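Local coordinates for protein N-alpha-acetyltransferase 35, NatC auxiliary subunit (Saccharomyces cerevisiae, PDB 6YGA) that serves as the auxiliary subunit of the NatC N-terminal acetyltransferase, which acetylates the N-terminal Met of the L-A virus Gag protein, at residues S705-V713 with F722-K730; L553-S564 with T609-E617. All blocks are in the same frame, centred on the assembly; numbering follows the deposited sequence.

Interaction 1 (S705-V713 with F722-K730)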
loop_
_atom_site.group_PDB
_atom_site.type_symbol
_atom_site.label_atom_id
_atom_site.label_comp_id
_atom_site.label_asym_id
_atom_site.label_seq_id
_atom_site.Cartn_x
_atom_site.Cartn_y
_atom_site.Cartn_z
ATOM N N SER B 705 39.944 -19.295 -1.779
ATOM C CA SER B 705 39.248 -18.026 -1.658
ATOM C C SER B 705 37.843 -18.231 -1.107
ATOM O O SER B 705 37.239 -19.297 -1.257
ATOM C CB SER B 705 39.183 -17.330 -3.015
ATOM O OG SER B 705 40.485 -17.133 -3.540
ATOM N N HIS B 706 37.328 -17.194 -0.453
ATOM C CA HIS B 706 35.968 -17.234 0.058
ATOM C C HIS B 706 34.957 -17.121 -1.078
ATOM O O HIS B 706 35.258 -16.647 -2.177
ATOM C CB HIS B 706 35.729 -16.106 1.061
ATOM C CG HIS B 706 36.227 -16.409 2.437
ATOM N ND1 HIS B 706 37.493 -16.074 2.860
ATOM C CD2 HIS B 706 35.627 -17.023 3.484
ATOM C CE1 HIS B 706 37.652 -16.464 4.112
ATOM N NE2 HIS B 706 36.535 -17.042 4.515
ATOM N N GLU B 707 33.738 -17.561 -0.790
ATOM C CA GLU B 707 32.619 -17.467 -1.716
ATOM C C GLU B 707 31.730 -16.313 -1.268
ATOM O O GLU B 707 31.142 -16.367 -0.182
ATOM C CB GLU B 707 31.834 -18.777 -1.749
ATOM C CG GLU B 707 31.302 -19.161 -3.118
ATOM C CD GLU B 707 30.476 -20.434 -3.087
ATOM O OE1 GLU B 707 30.589 -21.200 -2.106
ATOM O OE2 GLU B 707 29.706 -20.665 -4.043
ATOM N N TYR B 708 31.639 -15.274 -2.096
ATOM C CA TYR B 708 30.912 -14.059 -1.758
ATOM C C TYR B 708 29.639 -13.929 -2.583
ATOM O O TYR B 708 29.548 -14.433 -3.707
ATOM C CB TYR B 708 31.773 -12.813 -1.988
ATOM C CG TYR B 708 33.004 -12.727 -1.118
ATOM C CD1 TYR B 708 32.919 -12.283 0.195
ATOM C CD2 TYR B 708 34.253 -13.078 -1.615
ATOM C CE1 TYR B 708 34.041 -12.200 0.991
ATOM C CE2 TYR B 708 35.380 -12.999 -0.825
ATOM C CZ TYR B 708 35.269 -12.559 0.475
ATOM O OH TYR B 708 36.394 -12.480 1.259
ATOM N N LYS B 709 28.662 -13.235 -2.012
ATOM C CA LYS B 709 27.470 -12.798 -2.721
ATOM C C LYS B 709 27.326 -11.294 -2.537
ATOM O O LYS B 709 27.820 -10.724 -1.559
ATOM C CB LYS B 709 26.213 -13.520 -2.215
ATOM C CG LYS B 709 25.889 -13.254 -0.755
ATOM C CD LYS B 709 24.707 -14.090 -0.285
ATOM C CE LYS B 709 24.421 -13.862 1.189
ATOM N NZ LYS B 709 23.308 -14.721 1.679
ATOM N N VAL B 710 26.666 -10.648 -3.491
ATOM C CA VAL B 710 26.445 -9.208 -3.444
ATOM C C VAL B 710 25.019 -8.955 -2.981
ATOM O O VAL B 710 24.078 -9.598 -3.463
ATOM C CB VAL B 710 26.709 -8.555 -4.811
ATOM C CG1 VAL B 710 26.607 -7.042 -4.702
ATOM C CG2 VAL B 710 28.076 -8.965 -5.340
ATOM N N GLU B 711 24.859 -8.034 -2.038
ATOM C CA GLU B 711 23.548 -7.647 -1.541
ATOM C C GLU B 711 23.414 -6.135 -1.608
ATOM O O GLU B 711 24.384 -5.406 -1.384
ATOM C CB GLU B 711 23.322 -8.125 -0.100
ATOM C CG GLU B 711 23.303 -9.634 0.082
ATOM C CD GLU B 711 22.955 -10.033 1.506
ATOM O OE1 GLU B 711 22.978 -9.153 2.388
ATOM O OE2 GLU B 711 22.651 -11.220 1.745
ATOM N N LEU B 712 22.207 -5.670 -1.921
ATOM C CA LEU B 712 21.906 -4.241 -1.945
ATOM C C LEU B 712 21.508 -3.831 -0.534
ATOM O O LEU B 712 20.386 -4.090 -0.093
ATOM C CB LEU B 712 20.802 -3.939 -2.951
ATOM C CG LEU B 712 21.152 -4.208 -4.413
ATOM C CD1 LEU B 712 19.904 -4.146 -5.276
ATOM C CD2 LEU B 712 22.186 -3.207 -4.898
ATOM N N VAL B 713 22.429 -3.189 0.178
ATOM C CA VAL B 713 22.253 -2.862 1.589
ATOM C C VAL B 713 21.791 -1.418 1.723
ATOM O O VAL B 713 22.363 -0.513 1.104
ATOM C CB VAL B 713 23.551 -3.100 2.379
ATOM C CG1 VAL B 713 23.421 -2.574 3.796
ATOM C CG2 VAL B 713 23.890 -4.584 2.391
ATOM N N PHE B 722 19.938 4.845 -3.529
ATOM C CA PHE B 722 21.254 4.383 -3.968
ATOM C C PHE B 722 21.803 3.446 -2.899
ATOM O O PHE B 722 22.610 3.856 -2.054
ATOM C CB PHE B 722 22.202 5.560 -4.210
ATOM C CG PHE B 722 21.635 6.626 -5.108
ATOM C CD1 PHE B 722 20.941 7.700 -4.575
ATOM C CD2 PHE B 722 21.802 6.559 -6.484
ATOM C CE1 PHE B 722 20.419 8.687 -5.395
ATOM C CE2 PHE B 722 21.284 7.545 -7.310
ATOM C CZ PHE B 722 20.590 8.610 -6.764
ATOM N N PRO B 723 21.378 2.184 -2.896
ATOM C CA PRO B 723 21.881 1.245 -1.890
ATOM C C PRO B 723 23.355 0.940 -2.100
ATOM O O PRO B 723 23.928 1.183 -3.164
ATOM C CB PRO B 723 21.021 -0.006 -2.103
ATOM C CG PRO B 723 20.586 0.081 -3.521
ATOM C CD PRO B 723 20.415 1.547 -3.811
ATOM N N ILE B 724 23.971 0.395 -1.057
ATOM C CA ILE B 724 25.388 0.055 -1.078
ATOM C C ILE B 724 25.532 -1.391 -1.533
ATOM O O ILE B 724 24.985 -2.306 -0.907
ATOM C CB ILE B 724 26.027 0.263 0.304
ATOM C CG1 ILE B 724 25.687 1.651 0.855
ATOM C CG2 ILE B 724 27.532 0.069 0.231
ATOM C CD1 ILE B 724 26.253 2.790 0.049
ATOM N N GLN B 725 26.267 -1.603 -2.623
ATOM C CA GLN B 725 26.513 -2.946 -3.146
ATOM C C GLN B 725 27.585 -3.599 -2.280
ATOM O O GLN B 725 28.777 -3.316 -2.429
ATOM C CB GLN B 725 26.925 -2.884 -4.612
ATOM C CG GLN B 725 25.883 -2.225 -5.511
ATOM C CD GLN B 725 26.321 -2.130 -6.961
ATOM O OE1 GLN B 725 26.590 -3.140 -7.612
ATOM N NE2 GLN B 725 26.389 -0.908 -7.477
ATOM N N THR B 726 27.159 -4.486 -1.381
ATOM C CA THR B 726 27.992 -4.996 -0.301
ATOM C C THR B 726 28.347 -6.461 -0.521
ATOM O O THR B 726 27.490 -7.272 -0.884
ATOM C CB THR B 726 27.273 -4.836 1.045
ATOM O OG1 THR B 726 26.788 -3.492 1.164
ATOM C CG2 THR B 726 28.210 -5.141 2.207
ATOM N N LEU B 727 29.619 -6.790 -0.303
ATOM C CA LEU B 727 30.062 -8.177 -0.300
ATOM C C LEU B 727 29.631 -8.844 0.994
ATOM O O LEU B 727 29.610 -8.212 2.049
ATOM C CB LEU B 727 31.582 -8.263 -0.431
ATOM C CG LEU B 727 32.141 -7.974 -1.817
ATOM C CD1 LEU B 727 33.644 -8.163 -1.842
ATOM C CD2 LEU B 727 31.461 -8.882 -2.816
ATOM N N ARG B 728 29.293 -10.127 0.910
ATOM C CA ARG B 728 28.967 -10.894 2.102
ATOM C C ARG B 728 29.321 -12.352 1.859
ATOM O O ARG B 728 29.075 -12.886 0.774
ATOM C CB ARG B 728 27.489 -10.742 2.489
ATOM C CG ARG B 728 27.279 -9.741 3.618
ATOM C CD ARG B 728 25.835 -9.307 3.775
ATOM N NE ARG B 728 25.749 -8.060 4.532
ATOM C CZ ARG B 728 24.619 -7.402 4.775
ATOM N NH1 ARG B 728 23.462 -7.869 4.323
ATOM N NH2 ARG B 728 24.648 -6.273 5.470
ATOM N N ILE B 729 29.924 -12.980 2.869
ATOM C CA ILE B 729 30.325 -14.375 2.752
ATOM C C ILE B 729 29.087 -15.257 2.680
ATOM O O ILE B 729 28.118 -15.066 3.430
ATOM C CB ILE B 729 31.231 -14.772 3.930
ATOM C CG1 ILE B 729 32.534 -13.967 3.895
ATOM C CG2 ILE B 729 31.517 -16.267 3.912
ATOM C CD1 ILE B 729 33.546 -14.400 4.930
ATOM N N LYS B 730 29.112 -16.227 1.773
ATOM C CA LYS B 730 27.982 -17.127 1.572
ATOM C C LYS B 730 27.854 -18.122 2.724
ATOM O O LYS B 730 26.749 -18.438 3.166
ATOM C CB LYS B 730 28.134 -17.871 0.244
ATOM C CG LYS B 730 26.834 -18.371 -0.359
ATOM C CD LYS B 730 27.080 -18.943 -1.745
ATOM C CE LYS B 730 27.849 -17.953 -2.610
ATOM N NZ LYS B 730 28.137 -18.483 -3.970
#
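Glu-711 and Arg-728 meet in a salt bridge between OE1 and NH1, modelled so short that its exact length is doubtful. The carboxylate comes at the edge of the guanidinium, the two planes 82° apart, while Lys-709 NZ approaches Glu-711 OE2 at 3.6 Å and extends the pair into a network of three charges. Near the end of the modelled chain, poorly ordered Lys-730 bends at chi3 (-52°), bringing NZ above the carboxylate plane of Glu-707, 2.7 Å from OE2. Lys-730 N also donates to Glu-707 O (2.8 Å). Beneath these charges runs an antiparallel beta hairpin, whose hydrogen-bonded pairs are Lys-709 with Arg-728, Glu-711 with Thr-726 and Val-713 with Ile-724. Five of their six bonds are close to straight; Arg-728 N to Lys-709 O is bent (135°). Val-713 CG2 packs over one face of the guanidinium of Arg-728, 3.6 Å from its NH2, and also touches Thr-726 OG1. On the face bearing Val-710 and Leu-727, Leu-712 CD2 lies 3.9 Å from both Pro-723 CG and Gln-725 CG. Gln-725 NE2 is hydrogen-bonded to Glu-555 OE1 of helix 511-564. Farther out, Tyr-708 CE1 rests 3.7 Å from Ile-729 CG1, and Ile-729 CD1 touches His-706 CD2.

Interaction 2 (L553-S564 with T609-E617)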
loop_
_atom_site.group_PDB
_atom_site.type_symbol
_atom_site.label_atom_id
_atom_site.label_comp_id
_atom_site.label_asym_id
_atom_site.label_seq_id
_atom_site.Cartn_x
_atom_site.Cartn_y
_atom_site.Cartn_z
ATOM N N LEU B 553 26.484 6.800 -11.857
ATOM C CA LEU B 553 27.753 6.387 -12.445
ATOM C C LEU B 553 28.625 5.695 -11.409
ATOM O O LEU B 553 29.245 4.664 -11.690
ATOM C CB LEU B 553 28.473 7.596 -13.041
ATOM C CG LEU B 553 29.660 7.320 -13.964
ATOM C CD1 LEU B 553 29.285 6.279 -15.005
ATOM C CD2 LEU B 553 30.116 8.608 -14.641
ATOM N N ILE B 554 28.682 6.252 -10.198
ATOM C CA ILE B 554 29.443 5.626 -9.122
ATOM C C ILE B 554 28.953 4.204 -8.883
ATOM O O ILE B 554 29.752 3.280 -8.696
ATOM C CB ILE B 554 29.358 6.485 -7.849
ATOM C CG1 ILE B 554 30.219 7.739 -8.017
ATOM C CG2 ILE B 554 29.768 5.683 -6.619
ATOM C CD1 ILE B 554 29.988 8.782 -6.962
ATOM N N GLU B 555 27.634 4.003 -8.914
ATOM C CA GLU B 555 27.086 2.659 -8.758
ATOM C C GLU B 555 27.472 1.761 -9.929
ATOM O O GLU B 555 27.807 0.587 -9.732
ATOM C CB GLU B 555 25.567 2.739 -8.613
ATOM C CG GLU B 555 25.092 3.479 -7.367
ATOM C CD GLU B 555 25.009 2.584 -6.140
ATOM O OE1 GLU B 555 25.757 1.586 -6.060
ATOM O OE2 GLU B 555 24.181 2.877 -5.254
ATOM N N VAL B 556 27.437 2.297 -11.153
ATOM C CA VAL B 556 27.798 1.509 -12.331
ATOM C C VAL B 556 29.259 1.072 -12.258
ATOM O O VAL B 556 29.590 -0.090 -12.520
ATOM C CB VAL B 556 27.502 2.304 -13.618
ATOM C CG1 VAL B 556 28.121 1.626 -14.834
ATOM C CG2 VAL B 556 25.997 2.460 -13.810
ATOM N N PHE B 557 30.154 1.993 -11.890
ATOM C CA PHE B 557 31.559 1.625 -11.724
ATOM C C PHE B 557 31.730 0.555 -10.650
ATOM O O PHE B 557 32.499 -0.397 -10.829
ATOM C CB PHE B 557 32.395 2.858 -11.381
ATOM C CG PHE B 557 32.934 3.580 -12.580
ATOM C CD1 PHE B 557 33.957 3.029 -13.334
ATOM C CD2 PHE B 557 32.427 4.814 -12.948
ATOM C CE1 PHE B 557 34.461 3.694 -14.438
ATOM C CE2 PHE B 557 32.926 5.484 -14.049
ATOM C CZ PHE B 557 33.944 4.922 -14.795
ATOM N N GLN B 558 31.024 0.697 -9.527
ATOM C CA GLN B 558 31.109 -0.294 -8.459
ATOM C C GLN B 558 30.689 -1.671 -8.957
ATOM O O GLN B 558 31.348 -2.677 -8.669
ATOM C CB GLN B 558 30.239 0.141 -7.280
ATOM C CG GLN B 558 30.340 -0.762 -6.070
ATOM C CD GLN B 558 31.706 -0.702 -5.421
ATOM O OE1 GLN B 558 31.943 0.109 -4.526
ATOM N NE2 GLN B 558 32.614 -1.562 -5.870
ATOM N N PHE B 559 29.586 -1.731 -9.708
ATOM C CA PHE B 559 29.133 -2.998 -10.272
ATOM C C PHE B 559 30.185 -3.587 -11.204
ATOM O O PHE B 559 30.473 -4.787 -11.153
ATOM C CB PHE B 559 27.808 -2.791 -11.011
ATOM C CG PHE B 559 27.174 -4.062 -11.517
ATOM C CD1 PHE B 559 27.565 -4.616 -12.727
ATOM C CD2 PHE B 559 26.169 -4.689 -10.793
ATOM C CE1 PHE B 559 26.976 -5.775 -13.200
ATOM C CE2 PHE B 559 25.575 -5.846 -11.263
ATOM C CZ PHE B 559 25.980 -6.392 -12.467
ATOM N N ALA B 560 30.774 -2.746 -12.064
ATOM C CA ALA B 560 31.751 -3.220 -13.042
ATOM C C ALA B 560 33.013 -3.748 -12.371
ATOM O O ALA B 560 33.640 -4.689 -12.872
ATOM C CB ALA B 560 32.092 -2.094 -14.016
ATOM N N ILE B 561 33.402 -3.155 -11.239
ATOM C CA ILE B 561 34.517 -3.688 -10.464
ATOM C C ILE B 561 34.164 -5.062 -9.909
ATOM O O ILE B 561 34.971 -5.997 -9.973
ATOM C CB ILE B 561 34.908 -2.697 -9.350
ATOM C CG1 ILE B 561 35.562 -1.448 -9.952
ATOM C CG2 ILE B 561 35.828 -3.358 -8.331
ATOM C CD1 ILE B 561 35.753 -0.318 -8.962
ATOM N N LEU B 562 32.950 -5.216 -9.377
ATOM C CA LEU B 562 32.534 -6.512 -8.849
ATOM C C LEU B 562 32.517 -7.573 -9.943
ATOM O O LEU B 562 32.976 -8.702 -9.734
ATOM C CB LEU B 562 31.162 -6.399 -8.182
ATOM C CG LEU B 562 31.128 -5.564 -6.901
ATOM C CD1 LEU B 562 29.703 -5.292 -6.454
ATOM C CD2 LEU B 562 31.914 -6.257 -5.799
ATOM N N LYS B 563 31.997 -7.229 -11.125
ATOM C CA LYS B 563 31.986 -8.202 -12.213
ATOM C C LYS B 563 33.392 -8.488 -12.728
ATOM O O LYS B 563 33.683 -9.621 -13.128
ATOM C CB LYS B 563 31.085 -7.732 -13.356
ATOM C CG LYS B 563 31.105 -8.694 -14.530
ATOM C CD LYS B 563 30.081 -8.381 -15.595
ATOM C CE LYS B 563 30.137 -9.439 -16.691
ATOM N NZ LYS B 563 29.294 -9.101 -17.867
ATOM N N SER B 564 34.281 -7.491 -12.710
ATOM C CA SER B 564 35.656 -7.733 -13.138
ATOM C C SER B 564 36.333 -8.798 -12.285
ATOM O O SER B 564 37.186 -9.540 -12.784
ATOM C CB SER B 564 36.466 -6.438 -13.096
ATOM O OG SER B 564 35.925 -5.463 -13.970
ATOM N N THR B 609 27.654 -1.556 -23.361
ATOM C CA THR B 609 28.078 -0.547 -22.395
ATOM C C THR B 609 28.775 -1.184 -21.200
ATOM O O THR B 609 29.802 -0.681 -20.731
ATOM C CB THR B 609 26.873 0.275 -21.939
ATOM O OG1 THR B 609 26.298 0.948 -23.067
ATOM C CG2 THR B 609 27.290 1.301 -20.906
ATOM N N LEU B 610 28.240 -2.303 -20.705
ATOM C CA LEU B 610 28.864 -2.987 -19.578
ATOM C C LEU B 610 30.242 -3.527 -19.948
ATOM O O LEU B 610 31.163 -3.512 -19.122
ATOM C CB LEU B 610 27.955 -4.114 -19.081
ATOM C CG LEU B 610 28.478 -4.961 -17.919
ATOM C CD1 LEU B 610 28.818 -4.079 -16.730
ATOM C CD2 LEU B 610 27.470 -6.030 -17.524
ATOM N N LYS B 611 30.407 -3.999 -21.188
ATOM C CA LYS B 611 31.696 -4.542 -21.607
ATOM C C LYS B 611 32.788 -3.478 -21.586
ATOM O O LYS B 611 33.951 -3.787 -21.303
ATOM C CB LYS B 611 31.583 -5.157 -23.002
ATOM C CG LYS B 611 32.767 -6.037 -23.381
ATOM C CD LYS B 611 32.568 -6.722 -24.724
ATOM C CE LYS B 611 32.915 -5.799 -25.877
ATOM N NZ LYS B 611 34.376 -5.509 -25.929
ATOM N N ASP B 612 32.435 -2.222 -21.869
ATOM C CA ASP B 612 33.424 -1.149 -21.831
ATOM C C ASP B 612 33.810 -0.787 -20.404
ATOM O O ASP B 612 34.933 -0.330 -20.166
ATOM C CB ASP B 612 32.890 0.082 -22.562
ATOM C CG ASP B 612 32.485 -0.219 -23.991
ATOM O OD1 ASP B 612 33.158 -1.050 -24.636
ATOM O OD2 ASP B 612 31.495 0.372 -24.469
ATOM N N PHE B 613 32.894 -0.971 -19.450
ATOM C CA PHE B 613 33.203 -0.704 -18.048
ATOM C C PHE B 613 34.020 -1.830 -17.422
ATOM O O PHE B 613 34.914 -1.572 -16.609
ATOM C CB PHE B 613 31.913 -0.499 -17.251
ATOM C CG PHE B 613 31.353 0.889 -17.334
ATOM C CD1 PHE B 613 31.873 1.905 -16.550
ATOM C CD2 PHE B 613 30.286 1.172 -18.170
ATOM C CE1 PHE B 613 31.352 3.181 -16.613
ATOM C CE2 PHE B 613 29.757 2.445 -18.237
ATOM C CZ PHE B 613 30.290 3.452 -17.459
ATOM N N VAL B 614 33.724 -3.080 -17.784
ATOM C CA VAL B 614 34.351 -4.228 -17.137
ATOM C C VAL B 614 35.811 -4.335 -17.557
ATOM O O VAL B 614 36.159 -4.158 -18.731
ATOM C CB VAL B 614 33.575 -5.514 -17.472
ATOM C CG1 VAL B 614 34.360 -6.745 -17.049
ATOM C CG2 VAL B 614 32.215 -5.501 -16.796
ATOM N N ILE B 615 36.678 -4.621 -16.589
ATOM C CA ILE B 615 38.107 -4.782 -16.837
ATOM C C ILE B 615 38.363 -6.251 -17.156
ATOM O O ILE B 615 38.301 -7.106 -16.269
ATOM C CB ILE B 615 38.937 -4.325 -15.632
ATOM C CG1 ILE B 615 38.449 -2.964 -15.138
ATOM C CG2 ILE B 615 40.409 -4.252 -15.996
ATOM C CD1 ILE B 615 39.016 -2.574 -13.797
ATOM N N GLU B 616 38.647 -6.548 -18.422
ATOM C CA GLU B 616 38.941 -7.915 -18.830
ATOM C C GLU B 616 40.431 -8.222 -18.831
ATOM O O GLU B 616 40.813 -9.375 -19.061
ATOM C CB GLU B 616 38.357 -8.196 -20.221
ATOM C CG GLU B 616 37.727 -9.578 -20.359
ATOM C CD GLU B 616 36.467 -9.734 -19.524
ATOM O OE1 GLU B 616 35.460 -9.060 -19.826
ATOM O OE2 GLU B 616 36.485 -10.527 -18.557
ATOM N N GLU B 617 41.274 -7.227 -18.570
ATOM C CA GLU B 617 42.709 -7.447 -18.514
ATOM C C GLU B 617 43.074 -8.219 -17.249
ATOM O O GLU B 617 42.242 -8.479 -16.375
ATOM C CB GLU B 617 43.460 -6.117 -18.564
ATOM C CG GLU B 617 43.489 -5.451 -19.937
ATOM C CD GLU B 617 42.159 -4.832 -20.335
ATOM O OE1 GLU B 617 41.291 -4.646 -19.457
ATOM O OE2 GLU B 617 41.984 -4.529 -21.534
#
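Phe-613 enters the surface of helix 553-564 as a single aromatic knob. Its CB starts against Ala-560 CB, 3.6 Å away, where the small methyl lets the two backbones come close. With CG placed beside the backbone N (chi1 -83°), the ring runs on between Val-556 and Phe-557. CD1 and CE1 of Phe-613 form the edge that points into the face of the Phe-557 ring, Phe-613 CE1 standing 3.6 Å from Phe-557 CZ; the rings of Phe-557 and Phe-613 are T-shaped, their planes at 84°. Val-556 CG1 sits over the centre of one face of Phe-613 in a CH-pi contact, about equally far from CD2, CE2 and CZ. Phe-613 CZ, at the tip, ends 3.9 Å from Leu-553 CD1. Just beyond the knob the helix ends, and the chain is held by two linked hydrogen bonds: Ile-615 N donates to Ser-564 OG (2.9 Å), which itself donates to Ala-560 O at 2.7 Å. The extended chain of Lys-563 passes across Val-614 at about a right angle, CD 3.8 Å from its CG2. Phe-613 thus makes a single knob-into-hole contact where the end of one helix crosses another steeply (72° between the short segments), within a region assigned to TPR-like repeats.

How the interactions relate
After a long run of helices, the chain reaches the end of helix 511-564, loops out through helix 581-588 and returns in helix 603-613, where interaction 2 closes a loop of 44 intervening residues. It then runs through helices 619-653 and 668-701 before interaction 1 closes the much shorter connection of the C-terminal hairpin, with eight residues between the two segments. The two loops follow in series, neither nesting nor crossing, yet their centres lie only 16 Å apart. Helix 511-564 links them: Glu-555 OE1 probably accepts a hydrogen bond from Gln-725 NE2, and Phe-559 packs on Gln-725. The hairpin thus rests on the same helix whose end receives helix 603-613.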